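Local atomic coordinates of E3 SUMO-protein ligase SIZ1 (Saccharomyces cerevisiae, PDB entry 3I2D), a protein that acts as an E3 ligase in protein sumoylation, promoting attachment of SUMO to septins and the sliding clamp PCNA. Residues W289-P292 / V293-I296; Q272-A276 / L277-H281. One frame throughout, in Å; residues are numbered along the deposited sequence.

Contact 1. Residues W289-P292 / V293-I296. With ZN (zinc ion), chain B.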
ATOM      1  N   TRP A 289       0.960   6.292   5.022  1.00 54.50           N
ATOM      2  CA  TRP A 289       1.136   5.385   6.153  1.00 50.78           C
ATOM      3  C   TRP A 289       1.651   6.161   7.355  1.00 50.55           C
ATOM      4  O   TRP A 289       2.742   5.900   7.869  1.00 52.74           O
ATOM      5  CB  TRP A 289       2.066   4.215   5.798  1.00 46.66           C
ATOM      6  CG  TRP A 289       1.455   3.291   4.761  1.00 46.39           C
ATOM      7  CD1 TRP A 289       1.724   3.266   3.425  1.00 50.91           C
ATOM      8  CD2 TRP A 289       0.382   2.363   4.965  1.00 45.80           C
ATOM      9  NE1 TRP A 289       0.879   2.390   2.780  1.00 46.50           N
ATOM     10  CE2 TRP A 289       0.047   1.824   3.704  1.00 46.41           C
ATOM     11  CE3 TRP A 289      -0.333   1.938   6.094  1.00 50.90           C
ATOM     12  CZ2 TRP A 289      -0.974   0.883   3.537  1.00 53.95           C
ATOM     13  CZ3 TRP A 289      -1.350   1.000   5.931  1.00 52.73           C
ATOM     14  CH2 TRP A 289      -1.661   0.485   4.658  1.00 55.12           C
ATOM     15  N   GLN A 290       0.831   7.134   7.756  1.00 44.30           N
ATOM     16  CA  GLN A 290       1.061   8.022   8.886  1.00 48.53           C
ATOM     17  C   GLN A 290      -0.251   8.219   9.609  1.00 52.79           C
ATOM     18  O   GLN A 290      -1.291   8.416   8.985  1.00 57.57           O
ATOM     19  CB  GLN A 290       1.527   9.389   8.429  1.00 50.14           C
ATOM     20  CG  GLN A 290       2.979   9.469   8.107  1.00 63.12           C
ATOM     21  CD  GLN A 290       3.419  10.892   7.886  1.00 69.51           C
ATOM     22  OE1 GLN A 290       4.610  11.196   7.951  1.00 81.47           O
ATOM     23  NE2 GLN A 290       2.461  11.779   7.615  1.00 59.58           N
ATOM     24  N   CYS A 291      -0.202   8.191  10.928  1.00 50.05           N
ATOM     25  CA  CYS A 291      -1.403   8.371  11.703  1.00 52.28           C
ATOM     26  C   CYS A 291      -1.982   9.758  11.430  1.00 51.36           C
ATOM     27  O   CYS A 291      -1.250  10.741  11.430  1.00 54.40           O
ATOM     28  CB  CYS A 291      -1.080   8.195  13.192  1.00 55.05           C
ATOM     29  SG  CYS A 291      -2.476   8.421  14.309  1.00 62.04           S
ATOM     30  N   PRO A 292      -3.307   9.849  11.179  1.00 51.42           N
ATOM     31  CA  PRO A 292      -4.015  11.109  10.903  1.00 47.94           C
ATOM     32  C   PRO A 292      -4.056  12.026  12.118  1.00 50.38           C
ATOM     33  O   PRO A 292      -4.247  13.237  11.992  1.00 52.37           O
ATOM     34  CB  PRO A 292      -5.425  10.651  10.529  1.00 50.00           C
ATOM     35  CG  PRO A 292      -5.240   9.235  10.073  1.00 53.64           C
ATOM     36  CD  PRO A 292      -4.223   8.704  11.030  1.00 49.58           C
ATOM     37  N   VAL A 293      -3.885  11.436  13.296  1.00 51.65           N
ATOM     38  CA  VAL A 293      -3.921  12.184  14.546  1.00 53.18           C
ATOM     39  C   VAL A 293      -2.545  12.716  15.024  1.00 53.44           C
ATOM     40  O   VAL A 293      -2.390  13.918  15.253  1.00 52.83           O
ATOM     41  CB  VAL A 293      -4.564  11.316  15.659  1.00 51.24           C
ATOM     42  CG1 VAL A 293      -4.727  12.120  16.926  1.00 49.44           C
ATOM     43  CG2 VAL A 293      -5.907  10.799  15.201  1.00 51.31           C
ATOM     44  N   CYS A 294      -1.562  11.825  15.154  1.00 53.10           N
ATOM     45  CA  CYS A 294      -0.213  12.180  15.621  1.00 54.72           C
ATOM     46  C   CYS A 294       0.875  12.160  14.537  1.00 57.33           C
ATOM     47  O   CYS A 294       2.055  12.368  14.823  1.00 60.53           O
ATOM     48  CB  CYS A 294       0.205  11.226  16.739  1.00 50.47           C
ATOM     49  SG  CYS A 294       0.425   9.508  16.200  1.00 58.52           S
ATOM     50  N   GLN A 295       0.474  11.882  13.303  1.00 55.22           N
ATOM     51  CA  GLN A 295       1.383  11.834  12.168  1.00 49.88           C
ATOM     52  C   GLN A 295       2.542  10.857  12.235  1.00 54.43           C
ATOM     53  O   GLN A 295       3.372  10.864  11.334  1.00 62.79           O
ATOM     54  CB  GLN A 295       1.958  13.216  11.876  1.00 44.27           C
ATOM     55  CG  GLN A 295       0.955  14.264  11.462  1.00 50.87           C
ATOM     56  CD  GLN A 295       0.059  14.690  12.605  1.00 64.17           C
ATOM     57  OE1 GLN A 295       0.531  14.961  13.715  1.00 66.83           O
ATOM     58  NE2 GLN A 295      -1.245  14.767  12.338  1.00 65.18           N
ATOM     59  N   ILE A 296       2.634  10.020  13.264  1.00 54.17           N
ATOM     60  CA  ILE A 296       3.760   9.080  13.306  1.00 55.85           C
ATOM     61  C   ILE A 296       3.650   8.020  12.223  1.00 54.55           C
ATOM     62  O   ILE A 296       2.630   7.905  11.557  1.00 56.20           O
ATOM     63  CB  ILE A 296       3.894   8.338  14.675  1.00 54.34           C
ATOM     64  CG1 ILE A 296       2.938   7.148  14.747  1.00 56.08           C
ATOM     65  CG2 ILE A 296       3.618   9.291  15.805  1.00 60.07           C
ATOM     66  CD1 ILE A 296       3.188   6.227  15.940  1.00 54.76           C
TER
HETATM   67 ZN    ZN B   1      -1.373   8.088  16.322  1.00 57.23          ZN
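A single thiolate, SG of Cys291, faces both a metal and two backbone amides: it binds the zinc ion at 2.3 Å while N of Val293 and N of Cys294 point at it in weak hydrogen bonds. The bond from Cys294 N to Cys291 SG is long, 3.6 Å, but almost straight at 175°. Such N-H groups would be expected to draw off part of the negative charge on the sulfur. SG of Cys294 approaches the zinc ion from across the turn, and its torsion, which sets the sulfur between its own backbone N and carbonyl carbon (chi1 66°), brings it within 3.6 Å of Cys291 CB. This Cys-Pro-Val-Cys turn is the CxxC zinc knuckle of the SP-RING finger, and Cys268 and His270 complete the four-ligand site. The chain then doubles back: N of Gln295 reaches O of Cys291 in a weak bond (2.8 Å, 124°), and Cys291 N donates to Ile296 O at 2.9 Å. The extended side chain of Gln290 lies alongside this return, its CD 3.4 Å from Gln295 O.

Contact 2. Residues Q272-A276 / L277-H281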
ATOM      1  N   GLN A 272      -7.586   9.594  20.930  1.00 59.26           N
ATOM      2  CA  GLN A 272      -8.270   9.751  19.647  1.00 55.81           C
ATOM      3  C   GLN A 272      -7.931   8.664  18.636  1.00 55.05           C
ATOM      4  O   GLN A 272      -6.766   8.450  18.304  1.00 52.05           O
ATOM      5  CB  GLN A 272      -7.963  11.132  19.039  1.00 57.04           C
ATOM      6  CG  GLN A 272      -8.704  11.461  17.718  1.00 58.82           C
ATOM      7  CD  GLN A 272     -10.214  11.211  17.796  1.00 67.22           C
ATOM      8  OE1 GLN A 272     -10.872  11.601  18.769  1.00 71.46           O
ATOM      9  NE2 GLN A 272     -10.767  10.571  16.767  1.00 50.26           N
ATOM     10  N   CYS A 273      -8.963   7.973  18.161  1.00 51.60           N
ATOM     11  CA  CYS A 273      -8.784   6.934  17.162  1.00 48.75           C
ATOM     12  C   CYS A 273      -9.262   7.511  15.848  1.00 48.33           C
ATOM     13  O   CYS A 273      -9.648   8.677  15.777  1.00 45.22           O
ATOM     14  CB  CYS A 273      -9.613   5.699  17.504  1.00 54.33           C
ATOM     15  SG  CYS A 273      -9.143   4.914  19.046  1.00 57.48           S
ATOM     16  N   PHE A 274      -9.221   6.700  14.803  1.00 46.86           N
ATOM     17  CA  PHE A 274      -9.686   7.124  13.487  1.00 50.70           C
ATOM     18  C   PHE A 274     -10.298   5.880  12.860  1.00 51.21           C
ATOM     19  O   PHE A 274     -10.024   4.771  13.307  1.00 51.60           O
ATOM     20  CB  PHE A 274      -8.529   7.647  12.637  1.00 41.68           C
ATOM     21  CG  PHE A 274      -7.380   6.712  12.565  1.00 41.82           C
ATOM     22  CD1 PHE A 274      -6.308   6.850  13.439  1.00 39.60           C
ATOM     23  CD2 PHE A 274      -7.370   5.675  11.634  1.00 34.99           C
ATOM     24  CE1 PHE A 274      -5.234   5.970  13.390  1.00 38.26           C
ATOM     25  CE2 PHE A 274      -6.310   4.793  11.575  1.00 40.70           C
ATOM     26  CZ  PHE A 274      -5.230   4.939  12.458  1.00 35.83           C
ATOM     27  N   ASP A 275     -11.116   6.049  11.829  1.00 51.33           N
ATOM     28  CA  ASP A 275     -11.769   4.903  11.231  1.00 46.26           C
ATOM     29  C   ASP A 275     -10.856   4.049  10.368  1.00 45.19           C
ATOM     30  O   ASP A 275     -10.355   4.513   9.344  1.00 45.99           O
ATOM     31  CB  ASP A 275     -12.978   5.376  10.434  1.00 47.80           C
ATOM     32  CG  ASP A 275     -13.867   4.228  10.030  1.00 55.50           C
ATOM     33  OD1 ASP A 275     -13.653   3.666   8.936  1.00 56.96           O
ATOM     34  OD2 ASP A 275     -14.761   3.860  10.825  1.00 53.44           O
ATOM     35  N   ALA A 276     -10.654   2.791  10.764  1.00 45.35           N
ATOM     36  CA  ALA A 276      -9.760   1.904  10.007  1.00 47.34           C
ATOM     37  C   ALA A 276     -10.192   1.736   8.559  1.00 49.12           C
ATOM     38  O   ALA A 276      -9.362   1.522   7.672  1.00 50.73           O
ATOM     39  CB  ALA A 276      -9.643   0.530  10.679  1.00 36.97           C
ATOM     40  N   LEU A 277     -11.488   1.837   8.299  1.00 48.54           N
ATOM     41  CA  LEU A 277     -11.924   1.676   6.927  1.00 47.97           C
ATOM     42  C   LEU A 277     -11.519   2.876   6.093  1.00 46.55           C
ATOM     43  O   LEU A 277     -11.033   2.706   4.970  1.00 49.09           O
ATOM     44  CB  LEU A 277     -13.440   1.463   6.838  1.00 48.12           C
ATOM     45  CG  LEU A 277     -13.852   1.106   5.409  1.00 47.16           C
ATOM     46  CD1 LEU A 277     -13.095  -0.129   4.924  1.00 38.98           C
ATOM     47  CD2 LEU A 277     -15.330   0.876   5.374  1.00 54.34           C
ATOM     48  N   TRP A 278     -11.710   4.079   6.634  1.00 36.20           N
ATOM     49  CA  TRP A 278     -11.348   5.272   5.890  1.00 41.16           C
ATOM     50  C   TRP A 278      -9.848   5.382   5.806  1.00 45.48           C
ATOM     51  O   TRP A 278      -9.307   5.738   4.766  1.00 50.10           O
ATOM     52  CB  TRP A 278     -11.924   6.542   6.520  1.00 41.70           C
ATOM     53  CG  TRP A 278     -13.381   6.771   6.184  1.00 49.12           C
ATOM     54  CD1 TRP A 278     -14.462   6.315   6.873  1.00 47.32           C
ATOM     55  CD2 TRP A 278     -13.900   7.495   5.060  1.00 55.37           C
ATOM     56  NE1 TRP A 278     -15.627   6.708   6.256  1.00 47.91           N
ATOM     57  CE2 TRP A 278     -15.313   7.434   5.141  1.00 55.68           C
ATOM     58  CE3 TRP A 278     -13.311   8.190   3.994  1.00 47.01           C
ATOM     59  CZ2 TRP A 278     -16.148   8.042   4.195  1.00 54.68           C
ATOM     60  CZ3 TRP A 278     -14.141   8.796   3.056  1.00 56.66           C
ATOM     61  CH2 TRP A 278     -15.547   8.717   3.163  1.00 55.23           C
ATOM     62  N   PHE A 279      -9.161   5.075   6.895  1.00 41.63           N
ATOM     63  CA  PHE A 279      -7.720   5.151   6.854  1.00 43.75           C
ATOM     64  C   PHE A 279      -7.180   4.327   5.676  1.00 47.74           C
ATOM     65  O   PHE A 279      -6.297   4.774   4.937  1.00 51.14           O
ATOM     66  CB  PHE A 279      -7.128   4.623   8.154  1.00 40.09           C
ATOM     67  CG  PHE A 279      -5.631   4.601   8.163  1.00 38.54           C
ATOM     68  CD1 PHE A 279      -4.906   5.783   8.252  1.00 41.83           C
ATOM     69  CD2 PHE A 279      -4.939   3.397   8.071  1.00 40.97           C
ATOM     70  CE1 PHE A 279      -3.499   5.769   8.253  1.00 41.94           C
ATOM     71  CE2 PHE A 279      -3.535   3.368   8.069  1.00 46.68           C
ATOM     72  CZ  PHE A 279      -2.816   4.560   8.161  1.00 40.54           C
ATOM     73  N   LEU A 280      -7.726   3.126   5.498  1.00 48.62           N
ATOM     74  CA  LEU A 280      -7.277   2.213   4.452  1.00 45.73           C
ATOM     75  C   LEU A 280      -7.666   2.628   3.047  1.00 49.42           C
ATOM     76  O   LEU A 280      -6.949   2.328   2.098  1.00 54.12           O
ATOM     77  CB  LEU A 280      -7.781   0.803   4.760  1.00 47.72           C
ATOM     78  CG  LEU A 280      -7.078   0.138   5.943  1.00 43.80           C
ATOM     79  CD1 LEU A 280      -7.928  -0.983   6.508  1.00 48.58           C
ATOM     80  CD2 LEU A 280      -5.736  -0.388   5.484  1.00 49.71           C
ATOM     81  N   HIS A 281      -8.803   3.305   2.914  1.00 49.31           N
ATOM     82  CA  HIS A 281      -9.253   3.798   1.613  1.00 45.37           C
ATOM     83  C   HIS A 281      -8.439   5.040   1.279  1.00 42.86           C
ATOM     84  O   HIS A 281      -8.237   5.358   0.123  1.00 48.94           O
ATOM     85  CB  HIS A 281     -10.743   4.138   1.648  1.00 41.98           C
ATOM     86  CG  HIS A 281     -11.620   3.002   1.224  1.00 50.89           C
ATOM     87  ND1 HIS A 281     -11.825   2.680  -0.099  1.00 47.78           N
ATOM     88  CD2 HIS A 281     -12.284   2.071   1.949  1.00 53.94           C
ATOM     89  CE1 HIS A 281     -12.578   1.595  -0.173  1.00 57.26           C
ATOM     90  NE2 HIS A 281     -12.869   1.205   1.054  1.00 52.13           N
TER
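Asp275 OD1 reaches over the first turn of helix 276-285 and accepts from two backbone amides, Trp278 N at 3.0 Å and, in a weaker and more bent bond, Leu277 N at 2.9 Å. This is an N-cap. With CG trans to the main-chain nitrogen (chi1 -168°), the carboxylate of Asp275 is carried toward the helix start, and OD1 meets Trp278 N with its anti lone pair. Trp278 also presents its ring edge to the carboxylate, CD1 lying 3.5 Å from Asp275 OD1. The other oxygen, OD2, accepts from the amides of Lys260 and Tyr261, so the carboxylate ties the helix start to the chain leading into strand 262-265. Replacing Asp275 by alanine is likely to leave the amides of Leu277 and Trp278 without their side-chain acceptor and to cost Lys260 N and Tyr261 N theirs.

Backbone bonds carry the chain from strand into helix: Phe279 N donates to Asp275 O at 2.8 Å and nearly straight (171°), and Leu280 N follows to Ala276 O at 3.2 Å.

The apolar part is an aromatic pair. The ring of Phe274 meets that of Phe279 obliquely, planes 45° apart, with Phe274 CE2 3.5 Å from Phe279 CG and Phe274 CZ over one face of the Phe279 ring, toward its rim. Both side chains also touch Leu303 of strand 303-305, within the core of the RING-type finger. A buried carboxylate gripped by four backbone N-H groups at a helix N-terminus is likely to be stabilised in its charged form.

How the contacts relate
Contact 2 closes before contact 1 opens along the chain, and their centres lie 11 Å apart within the same SP-RING finger. The two meet mainly through the aromatic pair: CE1 of Phe274 packs 3.8 Å from SG of the zinc ligand Cys291, while its CD1 lies 3.7 Å from CD of Pro292. On the helix side, Phe279 CE1 comes within 3.5 Å of Gln290 O; ahead of the strand, CG2 of Val293 rests against CG of Gln272. The strand-to-helix segment 272-281 thus backs the zinc knuckle in 289-296, with the Phe274 side chain, its nearest atom about 5 Å from the zinc ion, as a second-shell apolar neighbour that binds no zinc itself.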